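Local coordinates for protein GCN5-related N-acetyltransferase (Brucella melitensis biovar Abortus 2308, PDB 3TCV) that probably transfers an acetyl group from acetyl-CoA to an amine, as a member of the GCN5-related N-acetyltransferase family, at residues 166-171 with 204-209. Numbering follows the deposited sequence.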
# COMPACT_ATOMS: atom_id res chain seq x y z
N TRP B 166 7.74 -3.74 6.47
CA TRP B 166 7.41 -3.26 7.82
C TRP B 166 6.76 -1.90 7.67
O TRP B 166 7.24 -1.06 6.93
CB TRP B 166 8.69 -3.13 8.63
CG TRP B 166 8.54 -2.72 10.07
CD1 TRP B 166 8.23 -1.46 10.58
CD2 TRP B 166 8.83 -3.55 11.24
NE1 TRP B 166 8.25 -1.49 11.97
CE2 TRP B 166 8.58 -2.72 12.41
CE3 TRP B 166 9.18 -4.89 11.43
CZ2 TRP B 166 8.74 -3.21 13.71
CZ3 TRP B 166 9.32 -5.36 12.74
CH2 TRP B 166 9.11 -4.54 13.85
N GLU B 167 5.62 -1.68 8.33
CA GLU B 167 5.01 -0.35 8.36
C GLU B 167 4.56 -0.07 9.78
O GLU B 167 4.14 -1.00 10.53
CB GLU B 167 3.82 -0.21 7.38
CG GLU B 167 2.85 -1.39 7.39
CD GLU B 167 1.42 -1.06 6.98
OE1 GLU B 167 0.73 -2.00 6.52
OE2 GLU B 167 0.96 0.10 7.16
N CYS B 168 4.67 1.17 10.17
CA CYS B 168 4.25 1.64 11.47
C CYS B 168 3.89 3.12 11.41
O CYS B 168 4.17 3.81 10.44
CB CYS B 168 5.39 1.42 12.50
SG CYS B 168 6.92 2.33 12.16
N HIS B 169 3.22 3.60 12.46
CA HIS B 169 2.98 5.02 12.64
C HIS B 169 4.32 5.70 12.61
O HIS B 169 5.28 5.25 13.29
CB HIS B 169 2.26 5.22 13.98
CG HIS B 169 1.48 6.51 14.10
ND1 HIS B 169 2.04 7.72 13.97
CD2 HIS B 169 0.14 6.74 14.42
CE1 HIS B 169 1.11 8.67 14.16
NE2 HIS B 169 -0.05 8.07 14.44
N ASN B 170 4.41 6.79 11.88
CA ASN B 170 5.63 7.52 11.81
C ASN B 170 6.04 8.10 13.19
O ASN B 170 7.22 8.31 13.43
CB ASN B 170 5.51 8.63 10.81
CG ASN B 170 6.83 9.28 10.52
OD1 ASN B 170 7.81 8.58 10.19
ND2 ASN B 170 6.88 10.60 10.61
N GLU B 171 5.07 8.30 14.07
CA GLU B 171 5.34 8.80 15.44
C GLU B 171 5.69 7.66 16.41
O GLU B 171 6.05 7.93 17.56
CB GLU B 171 4.12 9.58 15.99
CG GLU B 171 3.91 10.96 15.37
CD GLU B 171 2.77 11.78 16.02
OE1 GLU B 171 1.97 11.24 16.83
OE2 GLU B 171 2.69 12.98 15.73
N ALA B 204 5.11 5.21 8.05
CA ALA B 204 6.50 4.96 7.66
C ALA B 204 6.61 3.53 7.13
O ALA B 204 6.21 2.57 7.82
CB ALA B 204 7.42 5.13 8.87
N TRP B 205 7.16 3.41 5.93
CA TRP B 205 7.38 2.13 5.22
C TRP B 205 8.84 1.80 5.10
O TRP B 205 9.68 2.66 4.78
CB TRP B 205 6.84 2.24 3.79
CG TRP B 205 5.34 2.24 3.70
CD1 TRP B 205 4.50 3.34 3.59
CD2 TRP B 205 4.45 1.07 3.73
NE1 TRP B 205 3.19 2.94 3.57
CE2 TRP B 205 3.10 1.59 3.63
CE3 TRP B 205 4.64 -0.30 3.81
CZ2 TRP B 205 1.99 0.76 3.61
CZ3 TRP B 205 3.52 -1.13 3.81
CH2 TRP B 205 2.23 -0.60 3.70
N PHE B 206 9.13 0.51 5.30
CA PHE B 206 10.48 -0.02 5.22
C PHE B 206 10.40 -1.38 4.56
O PHE B 206 9.37 -2.06 4.66
CB PHE B 206 11.10 -0.23 6.61
CG PHE B 206 10.98 0.93 7.58
CD1 PHE B 206 12.09 1.70 7.90
CD2 PHE B 206 9.80 1.16 8.27
CE1 PHE B 206 12.00 2.73 8.83
CE2 PHE B 206 9.69 2.20 9.18
CZ PHE B 206 10.79 2.98 9.46
N SER B 207 11.50 -1.83 3.98
CA SER B 207 11.54 -3.12 3.32
C SER B 207 12.89 -3.80 3.38
O SER B 207 13.95 -3.14 3.48
CB SER B 207 11.11 -3.01 1.88
OG SER B 207 12.08 -2.38 1.05
N VAL B 208 12.83 -5.12 3.31
CA VAL B 208 13.99 -5.96 3.06
C VAL B 208 13.72 -6.65 1.71
O VAL B 208 12.67 -7.25 1.51
CB VAL B 208 14.23 -7.01 4.17
CG1 VAL B 208 15.35 -7.96 3.80
CG2 VAL B 208 14.60 -6.32 5.47
N LEU B 209 14.67 -6.53 0.79
CA LEU B 209 14.63 -7.22 -0.51
C LEU B 209 15.30 -8.57 -0.46
O LEU B 209 16.19 -8.81 0.37
CB LEU B 209 15.33 -6.38 -1.59
CG LEU B 209 14.81 -4.96 -1.82
CD1 LEU B 209 15.55 -4.40 -3.04
CD2 LEU B 209 13.30 -4.94 -1.96
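A204 pairs with C168 through two backbone hydrogen bonds, A204 N to C168 O (2.9 Å) and C168 N to A204 O (3.1 Å), which defines an antiparallel hydrogen-bonded pair. A204 O also receives a CA-H...O contact from E167 CA at 3.2 Å. The methyl of A204 meets the amide oxygen of the N170 side chain, CB to OD1 3.7 Å, where the strand has ended and a loop begins.

W205 faces E167 in the following non-hydrogen-bonded pair, on the other side of the sheet. The two side chains run alongside each other: E167 CB sits 3.7 Å from the centroid of the six-membered ring of W205 and 15° off its normal, a CH-pi contact over the face. The chain then extends beyond CG, with carboxylate and indole planes 23° apart and E167 CD 3.4 Å from W205 CH2. R201 forms a salt bridge with OE2 of E167, while the W205 ring also meets F190 of its own chain and F190 of the second subunit.

F206 pairs with W166 in the next hydrogen-bonded pair, its N bonding to W166 O and its O accepting a hydrogen bond from W166 N. With CG anti to its carbonyl carbon (chi1 -48°), the phenyl ring presents its edge to W166 O and C168 SG, the sulfur lying 4.1 Å from CE2. The indole of W166 crosses it obliquely, the ring planes nearly perpendicular, on the face packed by helix 173-182. These alternating pairs join the antiparallel strands 163-169 and 199-209 in the C-terminal antiparallel part of the mixed GNAT-fold sheet.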